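PDB 7BUG: terminal oxygenase component of carbazole from Janthinobacterium sp., which catalyses, as the oxygenase part of carbazole 1,9a-dioxygenase, the angular dioxygenation of carbazole at carbons 9a and 1, using a Rieske [2Fe-2S] cluster and an iron(II) site. Local coordinates for residues A[24-29]-A[135-140]; A[151-156]-A[283-288]. One frame throughout, in Å; residues are numbered along the deposited sequence.

How the contacts relate
Contact 1 (24-29 with 135-140) joins strand 28-32, one of the two outermost within the chain in the six-stranded antiparallel sheet, to its neighbour 132-137. Contact 2 (151-156 with 283-288) packs the loop that follows 132-137 against strand 281-288 of the seven-stranded sheet in the catalytic domain. Their centres lie about 16 Å apart, and they meet where Gly24 CA packs on Pro288 CG at 3.7 Å; Trp285 and Val287 of the second also touch Pro31 in strand 28-32. In sequence they run in series. Neither contains a ligand of the [2Fe-2S] cluster or of the iron(II) ion. A bound 2-methoxyethanol lies about 5 Å from the Trp29 side chain and about 9 Å from that of Phe153.

Contact 1 of 2, residues A[24-29]-A[135-140]; sequences GFRNHW and IYLGDG
Arg26 reaches past Leu137, with Gly138 CA over one face of its guanidinium, to grip the carboxylate of Asp139 side-on. Its chain runs extended from CG to NE. In this salt bridge NE bonds OD2 at 2.9 Å and NH2 bonds OD1, both nearly straight; both oxygens lie in the guanidinium plane, though the carboxylate itself is turned 28° from it. NH1 lies 3.3 Å from Leu137 CD1 and finds polar partners in Glu51 and Gln377, while Lys122 shares Asp139 OD1. An alanine here would probably cost Asp139 the two-nitrogen grip and leave Glu51 without its mate in NH1.

Asn27 is held by backbone and side chain: its N donates to Leu137 O (2.8 Å), and its OD1 takes the Asp139 N-H at 3.0 Å, nearly along the C=O axis. ND2 bonds Gln374 O and, through water 2, Asp139 OD2.

Tyr136 CB sits 3.6 Å from the centroid of the Trp29 six-membered ring, a CH-pi contact over the face. Tyr136 CG is anti to the backbone N (chi1 -177°); the ring lies by the Asn27 backbone, CE1 3.4 Å from Asn27 C, and turns its edge to the Trp29 five-membered ring, planes 57° apart. Water 1 donates to Tyr136 OH and Asn27 O. Trp29 and Tyr136 are an antiparallel non-hydrogen-bonded pair where strand 28-32 joins strand 132-137 in the six-stranded antiparallel sheet.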
loop_
_atom_site.group_PDB
_atom_site.type_symbol
_atom_site.label_atom_id
_atom_site.label_comp_id
_atom_site.label_asym_id
_atom_site.label_seq_id
_atom_site.Cartn_x
_atom_site.Cartn_y
_atom_site.Cartn_z
ATOM N N GLY A 24 -15.209 4.106 -15.504
ATOM C CA GLY A 24 -16.384 3.782 -16.307
ATOM C C GLY A 24 -17.171 5.008 -16.729
ATOM O O GLY A 24 -16.804 6.154 -16.414
ATOM N N PHE A 25 -18.290 4.748 -17.351
ATOM C CA PHE A 25 -19.173 5.776 -17.945
ATOM C C PHE A 25 -20.367 5.976 -17.035
ATOM O O PHE A 25 -21.159 5.040 -16.778
ATOM C CB PHE A 25 -19.579 5.358 -19.355
ATOM C CG PHE A 25 -18.393 5.249 -20.276
ATOM C CD1 PHE A 25 -17.528 6.323 -20.487
ATOM C CD2 PHE A 25 -18.216 4.090 -21.014
ATOM C CE1 PHE A 25 -16.497 6.219 -21.420
ATOM C CE2 PHE A 25 -17.194 4.016 -21.955
ATOM C CZ PHE A 25 -16.304 5.058 -22.119
ATOM N N ARG A 26 -20.570 7.221 -16.628
ATOM C CA ARG A 26 -21.748 7.637 -15.873
ATOM C C ARG A 26 -22.954 7.700 -16.821
ATOM O O ARG A 26 -22.751 7.792 -18.028
ATOM C CB ARG A 26 -21.479 8.946 -15.134
ATOM C CG ARG A 26 -22.530 9.310 -14.097
ATOM C CD ARG A 26 -22.119 10.595 -13.380
ATOM N NE ARG A 26 -23.072 10.860 -12.334
ATOM C CZ ARG A 26 -23.082 10.221 -11.157
ATOM N NH1 ARG A 26 -22.056 9.452 -10.798
ATOM N NH2 ARG A 26 -24.044 10.490 -10.295
ATOM N N ASN A 27 -24.156 7.634 -16.262
ATOM C CA ASN A 27 -25.435 7.785 -16.983
ATOM C C ASN A 27 -25.693 6.568 -17.878
ATOM O O ASN A 27 -26.239 6.713 -18.977
ATOM C CB ASN A 27 -25.443 9.131 -17.727
ATOM C CG ASN A 27 -25.208 10.274 -16.779
ATOM O OD1 ASN A 27 -25.902 10.369 -15.775
ATOM N ND2 ASN A 27 -24.221 11.125 -17.025
ATOM N N HIS A 28 -25.368 5.346 -17.401
ATOM C CA HIS A 28 -25.786 4.080 -18.003
ATOM C C HIS A 28 -26.288 3.149 -16.898
ATOM O O HIS A 28 -25.965 3.361 -15.730
ATOM C CB HIS A 28 -24.650 3.381 -18.771
ATOM C CG HIS A 28 -24.088 4.115 -19.933
ATOM N ND1 HIS A 28 -24.493 3.850 -21.207
ATOM C CD2 HIS A 28 -23.157 5.076 -20.009
ATOM C CE1 HIS A 28 -23.805 4.668 -22.017
ATOM N NE2 HIS A 28 -22.969 5.408 -21.336
ATOM N N TRP A 29 -27.055 2.177 -17.315
ATOM C CA TRP A 29 -27.495 1.029 -16.526
ATOM C C TRP A 29 -26.353 0.022 -16.427
ATOM O O TRP A 29 -25.750 -0.268 -17.454
ATOM C CB TRP A 29 -28.705 0.373 -17.163
ATOM C CG TRP A 29 -29.961 1.179 -17.152
ATOM C CD1 TRP A 29 -30.481 1.895 -18.189
ATOM C CD2 TRP A 29 -30.900 1.270 -16.071
ATOM N NE1 TRP A 29 -31.668 2.458 -17.818
ATOM C CE2 TRP A 29 -31.975 2.055 -16.557
ATOM C CE3 TRP A 29 -30.968 0.768 -14.772
ATOM C CZ2 TRP A 29 -33.060 2.382 -15.757
ATOM C CZ3 TRP A 29 -32.066 1.036 -14.009
ATOM C CH2 TRP A 29 -33.097 1.837 -14.493
ATOM N N ILE A 135 -28.694 -1.067 -11.933
ATOM C CA ILE A 135 -28.717 0.288 -11.338
ATOM C C ILE A 135 -28.345 1.282 -12.429
ATOM O O ILE A 135 -27.386 1.017 -13.150
ATOM C CB ILE A 135 -27.745 0.358 -10.143
ATOM C CG1 ILE A 135 -28.192 -0.617 -9.058
ATOM C CG2 ILE A 135 -27.597 1.778 -9.616
ATOM C CD1 ILE A 135 -27.251 -0.719 -7.911
ATOM N N TYR A 136 -29.103 2.356 -12.532
ATOM C CA TYR A 136 -28.761 3.473 -13.429
ATOM C C TYR A 136 -27.842 4.394 -12.664
ATOM O O TYR A 136 -28.321 5.121 -11.800
ATOM C CB TYR A 136 -30.017 4.192 -13.888
ATOM C CG TYR A 136 -29.673 5.294 -14.854
ATOM C CD1 TYR A 136 -29.250 4.999 -16.131
ATOM C CD2 TYR A 136 -29.742 6.629 -14.472
ATOM C CE1 TYR A 136 -28.949 6.005 -17.029
ATOM C CE2 TYR A 136 -29.468 7.636 -15.380
ATOM C CZ TYR A 136 -29.082 7.318 -16.661
ATOM O OH TYR A 136 -28.815 8.347 -17.528
ATOM N N LEU A 137 -26.529 4.250 -12.853
ATOM C CA LEU A 137 -25.553 5.095 -12.128
ATOM C C LEU A 137 -25.428 6.404 -12.911
ATOM O O LEU A 137 -24.542 6.549 -13.709
ATOM C CB LEU A 137 -24.231 4.368 -11.946
ATOM C CG LEU A 137 -23.328 4.818 -10.804
ATOM C CD1 LEU A 137 -22.908 6.278 -10.897
ATOM C CD2 LEU A 137 -23.958 4.555 -9.454
ATOM N N GLY A 138 -26.380 7.274 -12.664
ATOM C CA GLY A 138 -26.479 8.539 -13.392
ATOM C C GLY A 138 -27.508 9.428 -12.774
ATOM O O GLY A 138 -28.227 9.040 -11.858
ATOM N N ASP A 139 -27.652 10.573 -13.402
ATOM C CA ASP A 139 -28.415 11.719 -12.881
ATOM C C ASP A 139 -29.589 11.955 -13.825
ATOM O O ASP A 139 -29.472 11.618 -15.008
ATOM C CB ASP A 139 -27.526 12.953 -12.873
ATOM C CG ASP A 139 -26.235 12.663 -12.140
ATOM O OD1 ASP A 139 -26.344 12.180 -10.953
ATOM O OD2 ASP A 139 -25.163 12.808 -12.803
ATOM N N GLY A 140 -30.715 12.364 -13.296
ATOM C CA GLY A 140 -31.878 12.670 -14.145
ATOM C C GLY A 140 -32.644 11.428 -14.550
ATOM O O GLY A 140 -32.418 10.327 -13.992
HETATM O O HOH W 1 -28.219 8.589 -20.338
HETATM O O HOH W 2 -24.296 13.515 -15.178
#

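Contact 2 of 2, residues A[151-156]-A[283-288]; sequences PNFLDD and FEWYVP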
loop_
_atom_site.group_PDB
_atom_site.type_symbol
_atom_site.label_atom_id
_atom_site.label_comp_id
_atom_site.label_asym_id
_atom_site.label_seq_id
_atom_site.Cartn_x
_atom_site.Cartn_y
_atom_site.Cartn_z
ATOM N N PRO A 151 -28.900 -6.631 -28.046
ATOM C CA PRO A 151 -30.121 -7.153 -28.667
ATOM C C PRO A 151 -30.422 -8.589 -28.182
ATOM O O PRO A 151 -29.492 -9.379 -27.980
ATOM C CB PRO A 151 -29.804 -7.145 -30.170
ATOM C CG PRO A 151 -28.627 -6.229 -30.344
ATOM C CD PRO A 151 -27.875 -6.260 -29.023
ATOM N N ASN A 152 -31.718 -8.877 -28.000
ATOM C CA ASN A 152 -32.331 -10.192 -27.637
ATOM C C ASN A 152 -32.256 -10.449 -26.132
ATOM O O ASN A 152 -32.918 -11.344 -25.669
ATOM C CB ASN A 152 -31.792 -11.355 -28.494
ATOM C CG ASN A 152 -32.002 -11.092 -29.982
ATOM O OD1 ASN A 152 -31.103 -10.634 -30.674
ATOM N ND2 ASN A 152 -33.237 -11.249 -30.453
ATOM N N PHE A 153 -31.435 -9.725 -25.356
ATOM C CA PHE A 153 -31.325 -9.992 -23.914
ATOM C C PHE A 153 -32.691 -9.875 -23.246
ATOM O O PHE A 153 -33.007 -10.716 -22.379
ATOM C CB PHE A 153 -30.334 -9.050 -23.255
ATOM C CG PHE A 153 -30.171 -9.284 -21.776
ATOM C CD1 PHE A 153 -29.402 -10.340 -21.333
ATOM C CD2 PHE A 153 -30.815 -8.493 -20.835
ATOM C CE1 PHE A 153 -29.255 -10.594 -19.979
ATOM C CE2 PHE A 153 -30.690 -8.760 -19.485
ATOM C CZ PHE A 153 -29.859 -9.788 -19.063
ATOM N N LEU A 154 -33.501 -8.893 -23.667
ATOM C CA LEU A 154 -34.833 -8.651 -23.052
ATOM C C LEU A 154 -35.975 -9.338 -23.833
ATOM O O LEU A 154 -37.147 -9.074 -23.508
ATOM C CB LEU A 154 -35.056 -7.144 -22.956
ATOM C CG LEU A 154 -34.084 -6.397 -22.044
ATOM C CD1 LEU A 154 -34.317 -4.892 -22.140
ATOM C CD2 LEU A 154 -34.184 -6.861 -20.602
ATOM N N ASP A 155 -35.700 -10.192 -24.808
ATOM C CA ASP A 155 -36.791 -10.935 -25.518
ATOM C C ASP A 155 -37.695 -11.594 -24.473
ATOM O O ASP A 155 -37.163 -12.218 -23.563
ATOM C CB ASP A 155 -36.237 -11.938 -26.530
ATOM C CG ASP A 155 -35.710 -11.262 -27.777
ATOM O OD1 ASP A 155 -35.835 -10.024 -27.851
ATOM O OD2 ASP A 155 -35.139 -11.974 -28.637
ATOM N N ASP A 156 -39.023 -11.576 -24.677
ATOM C CA ASP A 156 -39.996 -12.200 -23.751
ATOM C C ASP A 156 -39.549 -13.635 -23.411
ATOM O O ASP A 156 -39.700 -14.032 -22.240
ATOM C CB ASP A 156 -41.410 -12.197 -24.350
ATOM C CG ASP A 156 -42.466 -12.800 -23.431
ATOM O OD1 ASP A 156 -42.516 -12.378 -22.249
ATOM O OD2 ASP A 156 -43.207 -13.729 -23.882
ATOM N N PHE A 283 -24.162 -13.473 -22.783
ATOM C CA PHE A 283 -24.085 -12.007 -22.591
ATOM C C PHE A 283 -23.278 -11.772 -21.321
ATOM O O PHE A 283 -23.624 -12.309 -20.260
ATOM C CB PHE A 283 -25.474 -11.387 -22.451
ATOM C CG PHE A 283 -26.564 -11.800 -23.415
ATOM C CD1 PHE A 283 -27.397 -12.883 -23.131
ATOM C CD2 PHE A 283 -26.806 -11.080 -24.580
ATOM C CE1 PHE A 283 -28.447 -13.216 -23.984
ATOM C CE2 PHE A 283 -27.869 -11.409 -25.413
ATOM C CZ PHE A 283 -28.702 -12.452 -25.093
ATOM N N GLU A 284 -22.195 -11.004 -21.405
ATOM C CA GLU A 284 -21.386 -10.801 -20.203
ATOM C C GLU A 284 -21.009 -9.316 -20.104
ATOM O O GLU A 284 -20.564 -8.683 -21.070
ATOM C CB GLU A 284 -20.188 -11.764 -20.152
ATOM C CG GLU A 284 -19.243 -11.619 -21.286
ATOM C CD GLU A 284 -18.026 -12.552 -21.135
ATOM O OE1 GLU A 284 -18.251 -13.677 -20.612
ATOM O OE2 GLU A 284 -16.915 -12.136 -21.433
ATOM N N TRP A 285 -21.156 -8.810 -18.891
ATOM C CA TRP A 285 -20.809 -7.421 -18.551
ATOM C C TRP A 285 -19.478 -7.409 -17.798
ATOM O O TRP A 285 -19.219 -8.350 -16.997
ATOM C CB TRP A 285 -21.877 -6.792 -17.676
ATOM C CG TRP A 285 -23.140 -6.350 -18.354
ATOM C CD1 TRP A 285 -23.453 -5.048 -18.572
ATOM C CD2 TRP A 285 -24.270 -7.120 -18.821
ATOM N NE1 TRP A 285 -24.707 -4.930 -19.110
ATOM C CE2 TRP A 285 -25.224 -6.186 -19.291
ATOM C CE3 TRP A 285 -24.576 -8.485 -18.876
ATOM C CZ2 TRP A 285 -26.452 -6.584 -19.817
ATOM C CZ3 TRP A 285 -25.815 -8.864 -19.377
ATOM C CH2 TRP A 285 -26.718 -7.916 -19.845
ATOM N N TYR A 286 -18.796 -6.291 -17.914
ATOM C CA TYR A 286 -17.582 -5.943 -17.171
ATOM C C TYR A 286 -17.858 -4.625 -16.471
ATOM O O TYR A 286 -17.651 -3.532 -17.048
ATOM C CB TYR A 286 -16.410 -5.897 -18.124
ATOM C CG TYR A 286 -16.441 -6.949 -19.196
ATOM C CD1 TYR A 286 -16.028 -8.264 -18.961
ATOM C CD2 TYR A 286 -16.965 -6.651 -20.440
ATOM C CE1 TYR A 286 -16.065 -9.205 -19.978
ATOM C CE2 TYR A 286 -17.023 -7.593 -21.451
ATOM C CZ TYR A 286 -16.571 -8.878 -21.223
ATOM O OH TYR A 286 -16.676 -9.721 -22.327
ATOM N N VAL A 287 -18.345 -4.738 -15.266
ATOM C CA VAL A 287 -18.927 -3.568 -14.560
ATOM C C VAL A 287 -17.859 -2.920 -13.688
ATOM O O VAL A 287 -17.333 -3.547 -12.752
ATOM C CB VAL A 287 -20.130 -4.006 -13.728
ATOM C CG1 VAL A 287 -20.725 -2.818 -13.011
ATOM C CG2 VAL A 287 -21.140 -4.713 -14.606
ATOM N N PRO A 288 -17.587 -1.614 -13.869
ATOM C CA PRO A 288 -16.563 -0.955 -13.084
ATOM C C PRO A 288 -16.987 -0.821 -11.621
ATOM O O PRO A 288 -18.074 -0.286 -11.293
ATOM C CB PRO A 288 -16.418 0.459 -13.696
ATOM C CG PRO A 288 -17.184 0.390 -14.974
ATOM C CD PRO A 288 -18.219 -0.698 -14.809
#
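Phe153 meets Phe283 with its edge and Trp285 with a face. CD1 of Phe153 stands over the face of the Phe283 ring, displaced toward the rim and 3.7 Å from Phe283 CD1. The planes are 85° apart, a T-shaped pair, and Phe153 CB adds a CH-pi contact over the same ring. On Phe153 itself the roles reverse: Trp285 CH2 lies over the centre of its ring, 3.7 Å from Phe153 CE1. Here the indole supplies the edge, its plane turned 75° from that of the phenylalanine.

Phe153 CB points toward the strand, and chi1 of -180° sets CG anti to the backbone N. Its backbone sits within a type I turn from Asn152 to Asp155, closed by Asp155 N to Asn152 O at 3.1 Å and braced by the side-chain bond Asn152 ND2 to Asp155 OD2 at 2.7 Å. Pro151 O approaches the edge of the Phe283 ring at CE2, 3.7 Å away, and accepts a hydrogen bond from Lys271. No hydrogen bond crosses between the segments. The three rings form a buried aromatic cluster of successive edge-to-face pairs, joining a beta turn to strand 281-288 in the seven-stranded antiparallel sheet of the catalytic domain, of the Bet v 1-like (helix-grip) kind.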